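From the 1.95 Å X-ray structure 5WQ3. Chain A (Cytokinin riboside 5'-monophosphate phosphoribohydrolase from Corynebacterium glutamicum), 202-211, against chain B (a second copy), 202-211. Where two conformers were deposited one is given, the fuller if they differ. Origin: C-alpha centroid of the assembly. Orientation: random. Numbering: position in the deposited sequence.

Chain A (202-211) EFWAGLVDWI
Chain B, residues 202-211: EFWAGLVDWI

Two copies of one helix, residues 202-211 of chains A and B, pack almost exactly antiparallel: their N-to-C directions differ by 172° and their axes approach to 9.2 Å. Both segments are helical throughout and continue beyond either end, with a kink where the N atoms of residues 206 and 207 lack a bond to the preceding turn. The register sets glycine against tryptophan twice, with Gly A206 CA 5.8 Å from Trp B210 CA and Trp A210 CA 6.0 Å from Gly B206 CA. Together the stretches bury 479 Å², more than half of it on Trp A210 and Trp B210.

Trp A210 and Trp B210 point their CA-to-CB bonds toward the partner. With chi1 t (177° in A, 179° in B) and chi2 of 75° and 73°, each indole lies as a knob: Trp A210 among Phe B203, Trp B204, Gly B206 and Leu B207, Trp B210 among Phe A203, Trp A204, Gly A206 and Leu A207. The same pose brings NE1 to a backbone carbonyl: Trp A210 NE1 donates to Phe B203 O at 2.9 Å (150°), and Trp B210 NE1 to Phe A203 O at 3.0 Å (146°), each oxygen lying near the indole plane. Glycine leaves room for the ring. Gly A206 CA is 3.5 Å from Trp B210 CD1, and an ideal CB on Gly A206 would fall 2.3 Å from that CD1.

Gly B206 and Leu B207 cover one face of Trp A210, Gly A206 and Leu A207 one face of Trp B210. Leu A207 CB stands 3.7 Å from the centroid of the Trp B210 six-membered ring, 2° off its normal; Leu B207 CB matches this over Trp A210 at 3.7 Å and 4°. Both leucines start sideways and are t,p (175°/59° in A, 179°/63° in B), and their tips meet, CD1 of Leu A207 to CD1 of Leu B207, at 3.8 Å.

Phe A203 (chi1 176°, chi2 -88°) and Phe B203 (-179°, 90°) also leave sideways, but their t rotamers bring the ring ends nearer. Phe A203 offers its face to the edge of Trp B210, Phe B203 to that of Trp A210, in offset pairs with planes at 71° and 75°; Phe A203 CE1 is 3.8 Å from Trp B210 CZ2. Trp A204 and Trp B204 start away, chi1 m (-71°, -70°), yet their ends return: Trp A204 CZ3 is 4.1 Å from Trp B210 CH2.

Water 1 donates to Glu A202 O (2.8 Å) and accepts from Gly A206 N (3.3 Å), bridging the kink, and weakly from Trp B210 NE1 (3.2 Å).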

# COMPACT_ATOMS: atom_id res chain seq x y z
N GLU A 202 -23.08 30.10 15.18
CA GLU A 202 -22.27 31.28 15.36
C GLU A 202 -21.13 31.27 14.34
O GLU A 202 -20.81 32.26 13.75
CB GLU A 202 -21.68 31.29 16.75
CG GLU A 202 -21.61 32.63 17.43
CD GLU A 202 -22.95 33.25 17.65
OE1 GLU A 202 -23.95 32.65 17.28
OE2 GLU A 202 -22.99 34.37 18.17
N PHE A 203 -20.50 30.12 14.19
CA PHE A 203 -19.31 30.04 13.38
C PHE A 203 -19.57 30.19 11.90
O PHE A 203 -18.86 30.85 11.23
CB PHE A 203 -18.56 28.75 13.69
CG PHE A 203 -17.36 28.53 12.82
CD1 PHE A 203 -17.47 27.89 11.62
CD2 PHE A 203 -16.14 28.98 13.22
CE1 PHE A 203 -16.38 27.69 10.85
CE2 PHE A 203 -15.04 28.79 12.44
CZ PHE A 203 -15.17 28.15 11.26
N TRP A 204 -20.62 29.59 11.41
CA TRP A 204 -20.82 29.48 9.95
C TRP A 204 -21.62 30.62 9.35
O TRP A 204 -21.55 30.92 8.13
CB TRP A 204 -21.47 28.14 9.60
CG TRP A 204 -20.54 26.93 9.80
CD1 TRP A 204 -20.59 26.00 10.82
CD2 TRP A 204 -19.48 26.52 8.93
NE1 TRP A 204 -19.58 25.07 10.66
CE2 TRP A 204 -18.89 25.36 9.51
CE3 TRP A 204 -18.97 27.01 7.72
CZ2 TRP A 204 -17.82 24.67 8.90
CZ3 TRP A 204 -17.88 26.36 7.15
CH2 TRP A 204 -17.31 25.19 7.74
N ALA A 205 -22.37 31.31 10.23
CA ALA A 205 -23.24 32.44 9.82
C ALA A 205 -22.65 33.41 8.81
O ALA A 205 -23.24 33.67 7.76
CB ALA A 205 -23.66 33.21 11.08
N GLY A 206 -21.46 33.94 9.13
CA GLY A 206 -20.79 34.89 8.23
C GLY A 206 -20.59 34.37 6.83
O GLY A 206 -20.79 35.10 5.84
N LEU A 207 -20.15 33.11 6.73
CA LEU A 207 -19.90 32.50 5.40
C LEU A 207 -21.19 32.34 4.64
O LEU A 207 -21.31 32.69 3.47
CB LEU A 207 -19.26 31.08 5.51
CG LEU A 207 -19.08 30.32 4.17
CD1 LEU A 207 -18.22 31.14 3.27
CD2 LEU A 207 -18.42 28.94 4.43
N VAL A 208 -22.13 31.70 5.31
CA VAL A 208 -23.47 31.50 4.71
C VAL A 208 -24.11 32.86 4.30
O VAL A 208 -24.55 33.07 3.20
CB VAL A 208 -24.32 30.76 5.78
CG1 VAL A 208 -25.77 30.59 5.36
CG2 VAL A 208 -23.65 29.43 6.12
N ASP A 209 -24.08 33.81 5.21
CA ASP A 209 -24.58 35.22 4.86
C ASP A 209 -23.89 35.78 3.64
O ASP A 209 -24.54 36.28 2.74
CB ASP A 209 -24.40 36.19 6.02
CG ASP A 209 -25.24 35.82 7.19
OD1 ASP A 209 -26.17 35.01 6.99
OD2 ASP A 209 -24.98 36.30 8.31
N TRP A 210 -22.56 35.64 3.57
CA TRP A 210 -21.86 36.11 2.39
C TRP A 210 -22.29 35.33 1.18
O TRP A 210 -22.44 35.90 0.11
CB TRP A 210 -20.32 36.02 2.54
CG TRP A 210 -19.57 36.43 1.31
CD1 TRP A 210 -19.38 37.70 0.85
CD2 TRP A 210 -18.92 35.57 0.39
NE1 TRP A 210 -18.64 37.68 -0.32
CE2 TRP A 210 -18.35 36.39 -0.63
CE3 TRP A 210 -18.75 34.17 0.32
CZ2 TRP A 210 -17.60 35.86 -1.69
CZ3 TRP A 210 -18.04 33.64 -0.78
CH2 TRP A 210 -17.45 34.50 -1.74
N ILE A 211 -22.39 34.02 1.27
CA ILE A 211 -22.78 33.27 0.05
C ILE A 211 -24.23 33.71 -0.39
O ILE A 211 -24.52 33.81 -1.56
CB ILE A 211 -22.74 31.74 0.30
CG1 ILE A 211 -21.28 31.22 0.51
CG2 ILE A 211 -23.45 31.00 -0.82
CD1 ILE A 211 -21.23 29.84 1.23
N GLU B 202 -15.00 44.37 -3.92
CA GLU B 202 -16.34 44.38 -3.37
C GLU B 202 -16.85 42.98 -3.24
O GLU B 202 -17.35 42.61 -2.25
CB GLU B 202 -17.30 45.18 -4.23
CG GLU B 202 -17.04 46.66 -4.13
CD GLU B 202 -18.29 47.51 -4.27
OE1 GLU B 202 -18.81 47.97 -3.26
OE2 GLU B 202 -18.71 47.77 -5.40
N PHE B 203 -16.75 42.23 -4.31
CA PHE B 203 -17.26 40.85 -4.29
C PHE B 203 -16.65 39.99 -3.17
O PHE B 203 -17.40 39.30 -2.45
CB PHE B 203 -16.98 40.17 -5.59
CG PHE B 203 -17.48 38.76 -5.66
CD1 PHE B 203 -18.79 38.49 -6.12
CD2 PHE B 203 -16.62 37.67 -5.38
CE1 PHE B 203 -19.25 37.18 -6.21
CE2 PHE B 203 -17.08 36.37 -5.51
CZ PHE B 203 -18.41 36.13 -5.91
N TRP B 204 -15.33 40.05 -2.98
CA TRP B 204 -14.65 39.10 -2.10
C TRP B 204 -14.60 39.61 -0.68
O TRP B 204 -14.26 38.82 0.25
CB TRP B 204 -13.20 38.84 -2.57
CG TRP B 204 -13.11 38.04 -3.88
CD1 TRP B 204 -12.80 38.51 -5.14
CD2 TRP B 204 -13.37 36.65 -4.04
NE1 TRP B 204 -12.83 37.49 -6.05
CE2 TRP B 204 -13.19 36.34 -5.40
CE3 TRP B 204 -13.72 35.62 -3.14
CZ2 TRP B 204 -13.35 35.03 -5.90
CZ3 TRP B 204 -13.88 34.37 -3.62
CH2 TRP B 204 -13.72 34.07 -5.01
N ALA B 205 -14.87 40.91 -0.48
CA ALA B 205 -14.67 41.51 0.87
C ALA B 205 -15.24 40.69 1.99
O ALA B 205 -14.61 40.52 3.06
CB ALA B 205 -15.26 42.90 0.95
N GLY B 206 -16.48 40.29 1.85
CA GLY B 206 -17.13 39.69 3.00
C GLY B 206 -16.58 38.31 3.36
O GLY B 206 -16.54 37.93 4.54
N LEU B 207 -16.12 37.56 2.35
CA LEU B 207 -15.41 36.28 2.61
C LEU B 207 -14.18 36.50 3.35
O LEU B 207 -13.92 35.85 4.43
CB LEU B 207 -15.08 35.54 1.35
CG LEU B 207 -14.33 34.21 1.55
CD1 LEU B 207 -15.15 33.21 2.35
CD2 LEU B 207 -14.08 33.68 0.16
N VAL B 208 -13.40 37.44 2.84
CA VAL B 208 -12.14 37.79 3.52
C VAL B 208 -12.33 38.27 4.94
O VAL B 208 -11.51 37.95 5.83
CB VAL B 208 -11.30 38.78 2.76
CG1 VAL B 208 -10.05 39.13 3.55
CG2 VAL B 208 -10.89 38.21 1.46
N ASP B 209 -13.39 39.04 5.18
CA ASP B 209 -13.67 39.55 6.54
C ASP B 209 -14.04 38.41 7.51
O ASP B 209 -13.63 38.40 8.71
CB ASP B 209 -14.73 40.65 6.45
CG ASP B 209 -15.16 41.17 7.84
OD1 ASP B 209 -14.48 42.03 8.41
OD2 ASP B 209 -16.18 40.75 8.34
N TRP B 210 -14.81 37.43 7.02
CA TRP B 210 -15.19 36.24 7.82
C TRP B 210 -13.95 35.41 8.17
O TRP B 210 -13.70 35.09 9.32
CB TRP B 210 -16.26 35.40 7.10
CG TRP B 210 -16.66 34.17 7.84
CD1 TRP B 210 -17.44 34.11 8.98
CD2 TRP B 210 -16.32 32.82 7.53
NE1 TRP B 210 -17.59 32.82 9.38
CE2 TRP B 210 -16.91 32.00 8.51
CE3 TRP B 210 -15.58 32.23 6.51
CZ2 TRP B 210 -16.78 30.61 8.50
CZ3 TRP B 210 -15.44 30.86 6.50
CH2 TRP B 210 -16.03 30.06 7.48
N ILE B 211 -13.13 35.14 7.16
CA ILE B 211 -11.89 34.40 7.34
C ILE B 211 -11.06 35.08 8.36
O ILE B 211 -10.60 34.46 9.35
CB ILE B 211 -11.09 34.35 6.02
CG1 ILE B 211 -11.76 33.37 5.05
CG2 ILE B 211 -9.62 33.96 6.25
CD1 ILE B 211 -11.15 33.47 3.66
O HOH W 1 -19.49 33.75 11.76